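Local atomic coordinates of polysaccharide Lyase Family 6 (Bacteroides cellulosilyticus, PDB entry 6QPS), a protein that probably degrades alginate as a calcium-binding lyase of polysaccharide lyase family 6, acting on its mannuronic acid blocks. Residues N258-R270 with H285-N297. Numbering follows the deposited sequence.
Sequences NLFYESAGGLVCR and HNLRGTAGIRIIN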
ATOM      1  N   ASN A 258      -3.618   7.736  -4.543  1.00  7.05           N
ATOM      2  CA  ASN A 258      -2.936   6.601  -5.163  1.00  7.22           C
ATOM      3  C   ASN A 258      -3.750   6.133  -6.361  1.00  8.40           C
ATOM      4  O   ASN A 258      -4.961   6.349  -6.417  1.00  8.75           O
ATOM      5  CB  ASN A 258      -2.743   5.455  -4.169  1.00  8.57           C
ATOM      6  CG  ASN A 258      -1.950   5.880  -2.973  1.00  7.69           C
ATOM      7  OD1 ASN A 258      -0.724   6.080  -3.032  1.00  7.17           O
ATOM      8  ND2 ASN A 258      -2.653   6.088  -1.864  1.00  7.99           N
ATOM      9  N   LEU A 259      -3.069   5.509  -7.333  1.00  7.40           N
ATOM     10  CA  LEU A 259      -3.692   4.949  -8.534  1.00  7.42           C
ATOM     11  C   LEU A 259      -3.491   3.442  -8.515  1.00  8.23           C
ATOM     12  O   LEU A 259      -2.351   2.977  -8.405  1.00  9.22           O
ATOM     13  CB  LEU A 259      -3.067   5.520  -9.815  1.00  8.90           C
ATOM     14  CG  LEU A 259      -3.547   4.894 -11.133  1.00  8.22           C
ATOM     15  CD1 LEU A 259      -4.997   5.182 -11.406  1.00 11.23           C
ATOM     16  CD2 LEU A 259      -2.650   5.410 -12.260  1.00 10.31           C
ATOM     17  N   PHE A 260      -4.596   2.685  -8.631  1.00  6.94           N
ATOM     18  CA  PHE A 260      -4.590   1.215  -8.644  1.00  7.75           C
ATOM     19  C   PHE A 260      -5.028   0.763 -10.033  1.00  7.53           C
ATOM     20  O   PHE A 260      -6.207   0.858 -10.374  1.00  8.76           O
ATOM     21  CB  PHE A 260      -5.507   0.662  -7.558  1.00  8.28           C
ATOM     22  CG  PHE A 260      -5.135   1.130  -6.166  1.00  8.20           C
ATOM     23  CD1 PHE A 260      -5.645   2.313  -5.650  1.00  7.14           C
ATOM     24  CD2 PHE A 260      -4.223   0.424  -5.390  1.00  8.27           C
ATOM     25  CE1 PHE A 260      -5.291   2.756  -4.372  1.00  7.72           C
ATOM     26  CE2 PHE A 260      -3.879   0.869  -4.120  1.00  8.06           C
ATOM     27  CZ  PHE A 260      -4.410   2.037  -3.626  1.00  8.59           C
ATOM     28  N   TYR A 261      -4.069   0.310 -10.846  1.00  7.37           N
ATOM     29  CA  TYR A 261      -4.280   0.063 -12.270  1.00  8.85           C
ATOM     30  C   TYR A 261      -4.106  -1.413 -12.579  1.00  8.89           C
ATOM     31  O   TYR A 261      -3.017  -1.970 -12.383  1.00  9.16           O
ATOM     32  CB  TYR A 261      -3.268   0.882 -13.077  1.00  9.78           C
ATOM     33  CG  TYR A 261      -3.318   0.755 -14.594  1.00  8.58           C
ATOM     34  CD1 TYR A 261      -2.627  -0.268 -15.257  1.00  8.75           C
ATOM     35  CD2 TYR A 261      -4.027   1.667 -15.365  1.00  8.54           C
ATOM     36  CE1 TYR A 261      -2.646  -0.364 -16.633  1.00 10.35           C
ATOM     37  CE2 TYR A 261      -4.058   1.574 -16.746  1.00  9.86           C
ATOM     38  CZ  TYR A 261      -3.383   0.540 -17.378  1.00  9.35           C
ATOM     39  OH  TYR A 261      -3.372   0.421 -18.755  1.00 11.13           O
ATOM     40  N   GLU A 262      -5.170  -2.030 -13.101  1.00  9.49           N
ATOM     41  CA  GLU A 262      -5.153  -3.442 -13.511  1.00  8.87           C
ATOM     42  C   GLU A 262      -4.603  -4.359 -12.411  1.00  9.09           C
ATOM     43  O   GLU A 262      -3.884  -5.317 -12.690  1.00  9.16           O
ATOM     44  CB  GLU A 262      -4.370  -3.632 -14.817  1.00  9.90           C
ATOM     45  CG  GLU A 262      -5.060  -3.015 -16.029  1.00 10.06           C
ATOM     46  CD  GLU A 262      -4.399  -3.366 -17.359  1.00 12.93           C
ATOM     47  OE1 GLU A 262      -3.285  -3.942 -17.380  1.00 12.70           O
ATOM     48  OE2 GLU A 262      -5.008  -3.035 -18.398  1.00 13.07           O
ATOM     49  N   SER A 263      -4.962  -4.079 -11.156  1.00  9.32           N
ATOM     50  CA  SER A 263      -4.393  -4.774 -10.001  1.00  8.95           C
ATOM     51  C   SER A 263      -5.458  -5.659  -9.365  1.00  8.53           C
ATOM     52  O   SER A 263      -6.482  -5.150  -8.884  1.00  9.44           O
ATOM     53  CB  SER A 263      -3.839  -3.759  -8.989  1.00  9.12           C
ATOM     54  OG  SER A 263      -2.661  -3.120  -9.484  1.00 10.41           O
ATOM     55  N   ALA A 264      -5.195  -6.970  -9.313  1.00  8.60           N
ATOM     56  CA  ALA A 264      -6.181  -7.957  -8.853  1.00  9.61           C
ATOM     57  C   ALA A 264      -6.248  -8.061  -7.327  1.00 10.99           C
ATOM     58  O   ALA A 264      -6.045  -9.124  -6.735  1.00 15.03           O
ATOM     59  CB  ALA A 264      -5.880  -9.324  -9.465  1.00 10.71           C
ATOM     60  N   GLY A 265      -6.600  -6.953  -6.703  1.00 10.24           N
ATOM     61  CA  GLY A 265      -6.836  -6.883  -5.272  1.00  9.07           C
ATOM     62  C   GLY A 265      -7.432  -5.533  -4.944  1.00  9.71           C
ATOM     63  O   GLY A 265      -7.821  -4.782  -5.835  1.00  9.79           O
ATOM     64  N   GLY A 266      -7.533  -5.238  -3.642  1.00  9.03           N
ATOM     65  CA  GLY A 266      -8.161  -4.013  -3.172  1.00  9.52           C
ATOM     66  C   GLY A 266      -7.335  -3.276  -2.141  1.00  8.70           C
ATOM     67  O   GLY A 266      -6.258  -3.720  -1.706  1.00  9.23           O
ATOM     68  N   LEU A 267      -7.856  -2.103  -1.777  1.00  7.92           N
ATOM     69  CA  LEU A 267      -7.396  -1.323  -0.633  1.00  7.94           C
ATOM     70  C   LEU A 267      -8.245  -1.749   0.566  1.00  8.50           C
ATOM     71  O   LEU A 267      -9.452  -1.475   0.612  1.00  8.04           O
ATOM     72  CB  LEU A 267      -7.531   0.167  -0.939  1.00  7.95           C
ATOM     73  CG  LEU A 267      -6.884   1.134   0.056  1.00  9.62           C
ATOM     74  CD1 LEU A 267      -6.915   2.579  -0.501  1.00 10.53           C
ATOM     75  CD2 LEU A 267      -7.510   1.096   1.479  1.00 11.74           C
ATOM     76  N   VAL A 268      -7.634  -2.451   1.518  1.00  8.72           N
ATOM     77  CA  VAL A 268      -8.397  -3.121   2.567  1.00  8.72           C
ATOM     78  C   VAL A 268      -8.101  -2.535   3.941  1.00  8.49           C
ATOM     79  O   VAL A 268      -6.951  -2.571   4.408  1.00  8.45           O
ATOM     80  CB  VAL A 268      -8.132  -4.633   2.564  1.00 10.06           C
ATOM     81  CG1 VAL A 268      -8.972  -5.362   3.618  1.00  9.08           C
ATOM     82  CG2 VAL A 268      -8.389  -5.205   1.155  1.00  8.89           C
ATOM     83  N   CYS A 269      -9.150  -2.028   4.607  1.00  7.65           N
ATOM     84  CA  CYS A 269      -9.085  -1.583   6.004  1.00  9.00           C
ATOM     85  C   CYS A 269      -9.332  -2.841   6.831  1.00  8.61           C
ATOM     86  O   CYS A 269     -10.453  -3.112   7.284  1.00  8.84           O
ATOM     87  CB  CYS A 269     -10.155  -0.524   6.271  1.00  8.46           C
ATOM     88  SG  CYS A 269      -9.761   1.090   5.529  1.00 11.03           S
ATOM     89  N   ARG A 270      -8.271  -3.652   6.984  1.00  7.92           N
ATOM     90  CA  ARG A 270      -8.416  -5.010   7.519  1.00  8.00           C
ATOM     91  C   ARG A 270      -8.509  -5.043   9.038  1.00  9.04           C
ATOM     92  O   ARG A 270      -9.393  -5.717   9.594  1.00  8.82           O
ATOM     93  CB  ARG A 270      -7.278  -5.910   7.011  1.00  8.80           C
ATOM     94  CG  ARG A 270      -7.349  -7.332   7.560  1.00  9.26           C
ATOM     95  CD  ARG A 270      -8.635  -8.073   7.149  1.00  9.44           C
ATOM     96  NE  ARG A 270      -8.724  -9.371   7.810  1.00 11.87           N
ATOM     97  CZ  ARG A 270      -9.294  -9.584   8.988  1.00 12.37           C
ATOM     98  NH1 ARG A 270      -9.891  -8.581   9.627  1.00  9.89           N
ATOM     99  NH2 ARG A 270      -9.293 -10.798   9.527  1.00 11.35           N
ATOM    100  N   HIS A 285     -10.118  -2.079 -15.676  1.00  9.53           N
ATOM    101  CA  HIS A 285     -10.232  -2.669 -17.017  1.00 10.10           C
ATOM    102  C   HIS A 285     -10.989  -3.999 -17.000  1.00 10.80           C
ATOM    103  O   HIS A 285     -10.795  -4.861 -17.882  1.00 11.28           O
ATOM    104  CB  HIS A 285      -8.873  -2.810 -17.732  1.00 11.09           C
ATOM    105  CG  HIS A 285      -8.363  -1.515 -18.290  1.00  9.65           C
ATOM    106  ND1 HIS A 285      -7.025  -1.282 -18.529  1.00 12.27           N
ATOM    107  CD2 HIS A 285      -9.015  -0.390 -18.672  1.00 11.93           C
ATOM    108  CE1 HIS A 285      -6.875  -0.054 -18.999  1.00 12.02           C
ATOM    109  NE2 HIS A 285      -8.069   0.495 -19.128  1.00 12.80           N
ATOM    110  N   ASN A 286     -11.879  -4.157 -16.019  1.00 11.01           N
ATOM    111  CA  ASN A 286     -12.735  -5.350 -15.900  1.00 12.65           C
ATOM    112  C   ASN A 286     -11.936  -6.646 -15.758  1.00 11.03           C
ATOM    113  O   ASN A 286     -12.425  -7.729 -16.089  1.00 12.20           O
ATOM    114  CB  ASN A 286     -13.731  -5.472 -17.064  1.00 13.45           C
ATOM    115  CG  ASN A 286     -14.747  -4.346 -17.075  1.00 16.06           C
ATOM    116  OD1 ASN A 286     -15.389  -4.073 -16.064  1.00 16.68           O
ATOM    117  ND2 ASN A 286     -14.865  -3.658 -18.204  1.00 18.49           N
ATOM    118  N   LEU A 287     -10.729  -6.570 -15.229  1.00 10.19           N
ATOM    119  CA  LEU A 287      -9.872  -7.750 -15.109  1.00  9.80           C
ATOM    120  C   LEU A 287     -10.163  -8.551 -13.841  1.00 11.52           C
ATOM    121  O   LEU A 287     -10.640  -8.028 -12.832  1.00 10.70           O
ATOM    122  CB  LEU A 287      -8.402  -7.333 -15.138  1.00 11.93           C
ATOM    123  CG  LEU A 287      -7.911  -6.685 -16.434  1.00 12.37           C
ATOM    124  CD1 LEU A 287      -6.430  -6.367 -16.292  1.00 15.53           C
ATOM    125  CD2 LEU A 287      -8.169  -7.586 -17.659  1.00 14.88           C
ATOM    126  N   ARG A 288      -9.873  -9.854 -13.927  1.00 11.15           N
ATOM    127  CA  ARG A 288     -10.105 -10.808 -12.852  1.00 11.94           C
ATOM    128  C   ARG A 288      -9.547 -10.287 -11.541  1.00 10.42           C
ATOM    129  O   ARG A 288      -8.402  -9.843 -11.467  1.00  9.93           O
ATOM    130  CB  ARG A 288      -9.387 -12.107 -13.221  1.00 13.80           C
ATOM    131  CG  ARG A 288      -9.646 -13.259 -12.278  1.00 13.12           C
ATOM    132  CD  ARG A 288      -8.745 -14.442 -12.618  1.00 14.92           C
ATOM    133  NE  ARG A 288      -9.014 -14.969 -13.942  1.00 13.92           N
ATOM    134  CZ  ARG A 288      -8.269 -15.885 -14.531  1.00 14.80           C
ATOM    135  NH1 ARG A 288      -7.199 -16.363 -13.900  1.00 16.16           N
ATOM    136  NH2 ARG A 288      -8.596 -16.303 -15.736  1.00 17.02           N
ATOM    137  N   GLY A 289     -10.369 -10.323 -10.491  1.00  9.80           N
ATOM    138  CA  GLY A 289      -9.906 -10.033  -9.140  1.00 10.30           C
ATOM    139  C   GLY A 289      -9.732  -8.564  -8.782  1.00 10.84           C
ATOM    140  O   GLY A 289      -9.442  -8.261  -7.611  1.00 10.17           O
ATOM    141  N   THR A 290      -9.883  -7.641  -9.730  1.00 10.32           N
ATOM    142  CA  THR A 290      -9.745  -6.219  -9.432  1.00  8.49           C
ATOM    143  C   THR A 290     -10.813  -5.791  -8.426  1.00  9.08           C
ATOM    144  O   THR A 290     -11.963  -6.270  -8.466  1.00 10.49           O
ATOM    145  CB  THR A 290      -9.837  -5.363 -10.713  1.00  9.29           C
ATOM    146  OG1 THR A 290     -11.024  -5.681 -11.452  1.00  9.67           O
ATOM    147  CG2 THR A 290      -8.589  -5.568 -11.607  1.00  9.36           C
ATOM    148  N   ALA A 291     -10.430  -4.904  -7.503  1.00  8.58           N
ATOM    149  CA  ALA A 291     -11.338  -4.490  -6.439  1.00  8.91           C
ATOM    150  C   ALA A 291     -11.063  -3.048  -6.037  1.00  8.42           C
ATOM    151  O   ALA A 291     -10.011  -2.475  -6.334  1.00  9.25           O
ATOM    152  CB  ALA A 291     -11.216  -5.413  -5.222  1.00  9.69           C
ATOM    153  N   GLY A 292     -12.023  -2.481  -5.300  1.00  9.35           N
ATOM    154  CA  GLY A 292     -11.914  -1.135  -4.755  1.00 10.46           C
ATOM    155  C   GLY A 292     -11.581  -1.139  -3.267  1.00  8.04           C
ATOM    156  O   GLY A 292     -10.466  -1.542  -2.899  1.00  8.65           O
ATOM    157  N   ILE A 293     -12.525  -0.746  -2.400  1.00  8.08           N
ATOM    158  CA  ILE A 293     -12.260  -0.479  -0.982  1.00  8.26           C
ATOM    159  C   ILE A 293     -13.069  -1.447  -0.142  1.00  7.65           C
ATOM    160  O   ILE A 293     -14.286  -1.570  -0.322  1.00  8.19           O
ATOM    161  CB  ILE A 293     -12.578   0.981  -0.603  1.00  8.89           C
ATOM    162  CG1 ILE A 293     -11.664   1.922  -1.372  1.00  8.62           C
ATOM    163  CG2 ILE A 293     -12.410   1.208   0.894  1.00  9.73           C
ATOM    164  CD1 ILE A 293     -12.066   3.404  -1.349  1.00  9.03           C
ATOM    165  N   ARG A 294     -12.396  -2.144   0.766  1.00  9.44           N
ATOM    166  CA  ARG A 294     -13.032  -3.076   1.695  1.00  8.20           C
ATOM    167  C   ARG A 294     -12.984  -2.505   3.106  1.00  8.85           C
ATOM    168  O   ARG A 294     -11.896  -2.175   3.607  1.00  9.38           O
ATOM    169  CB  ARG A 294     -12.348  -4.446   1.647  1.00 10.14           C
ATOM    170  CG  ARG A 294     -12.954  -5.531   2.511  1.00 12.61           C
ATOM    171  CD  ARG A 294     -12.880  -6.898   1.836  1.00 16.02           C
ATOM    172  NE  ARG A 294     -11.537  -7.377   1.539  1.00 18.58           N
ATOM    173  CZ  ARG A 294     -10.854  -8.240   2.297  1.00 21.52           C
ATOM    174  NH1 ARG A 294     -11.377  -8.695   3.422  1.00 19.23           N
ATOM    175  NH2 ARG A 294      -9.647  -8.657   1.923  1.00 21.93           N
ATOM    176  N   ILE A 295     -14.151  -2.412   3.747  1.00  8.51           N
ATOM    177  CA  ILE A 295     -14.324  -1.776   5.055  1.00  8.06           C
ATOM    178  C   ILE A 295     -14.698  -2.816   6.118  1.00  8.68           C
ATOM    179  O   ILE A 295     -15.740  -3.482   6.011  1.00  9.07           O
ATOM    180  CB  ILE A 295     -15.389  -0.670   4.983  1.00  8.92           C
ATOM    181  CG1 ILE A 295     -14.981   0.419   4.000  1.00  9.85           C
ATOM    182  CG2 ILE A 295     -15.658  -0.120   6.387  1.00  9.22           C
ATOM    183  CD1 ILE A 295     -13.712   1.160   4.374  1.00 10.52           C
ATOM    184  N   ILE A 296     -13.813  -2.945   7.122  1.00  8.84           N
ATOM    185  CA  ILE A 296     -13.976  -3.648   8.393  1.00  8.25           C
ATOM    186  C   ILE A 296     -13.536  -2.608   9.438  1.00  8.09           C
ATOM    187  O   ILE A 296     -12.873  -1.620   9.107  1.00  7.83           O
ATOM    188  CB  ILE A 296     -13.086  -4.926   8.422  1.00  9.22           C
ATOM    189  CG1 ILE A 296     -13.434  -5.832   7.231  1.00  9.40           C
ATOM    190  CG2 ILE A 296     -13.178  -5.720   9.730  1.00  8.90           C
ATOM    191  CD1 ILE A 296     -12.277  -6.684   6.784  1.00 12.59           C
ATOM    192  N   ASN A 297     -13.949  -2.788  10.703  1.00  8.98           N
ATOM    193  CA  ASN A 297     -13.534  -1.900  11.803  1.00  8.40           C
ATOM    194  C   ASN A 297     -14.169  -0.506  11.743  1.00  8.21           C
ATOM    195  O   ASN A 297     -15.087  -0.267  10.959  1.00  8.73           O
ATOM    196  CB  ASN A 297     -12.006  -1.796  11.893  1.00  8.07           C
ATOM    197  CG  ASN A 297     -11.311  -3.113  11.631  1.00  8.61           C
ATOM    198  OD1 ASN A 297     -11.277  -3.962  12.482  1.00  9.22           O
ATOM    199  ND2 ASN A 297     -10.788  -3.293  10.424  1.00  9.05           N
TER
HETATM  200  O   HOH W   1      -7.768  -2.654  -8.031  1.00 10.54           O
HETATM  201  O   HOH W   2     -10.552  -6.710  12.290  1.00 10.49           O
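Leu267 and Cys269 pair through their backbones with the strand 291-295, which runs parallel at 4.7 Å between axes. Leu267 N donates to Gly292 O, Arg294 N to Leu267 O, and Cys269 N to Arg294 O, at 2.9 to 3.0 Å. Glycine suits position 266, where a CB would come too close to Gly292 O and Ala291 CB. Past the end of strand 291-295, Asn297 turns its amide back, and ND2 reaches Arg270 O (2.9 Å) from above the carbonyl plane, nearly straight at 173°; a water also links that oxygen to Asn297 OD1.

These parallel strands belong to successive rungs of the right-handed parallel beta-helix of the chondroitinase B family. Within this stack Leu267, Cys269, Ile293 and Ile295 share one face, where small or branched apolar groups suit the buried setting; Cys269 SG meets Ile295 CD1 at 4.1 Å. On the opposite face Val268 and Arg294 lie side by side. With chi2 at 144° and a further bend at chi3, the arginine folds its guanidinium flat over Val268 CG1, which sits 3.6 Å above the plane; the Arg294 side chain lies about 7 Å from the bound calcium ion.

In the loops that lead into these strands, His285 ND1 donates to Glu262 OE2 (2.7 Å), in the ring plane and on the anti lone pair of the carboxylate, while OE1 forms a salt bridge with Arg238. Leu287 CD1 packs on Glu262 CG at 3.6 Å, using the aliphatic part of the extended chain. With an alanine in place of Glu262, His285 ND1 and Arg238 are likely to lose their shared carboxylate, and Leu287 CD1 to have less to pack on, the CG methylene being gone.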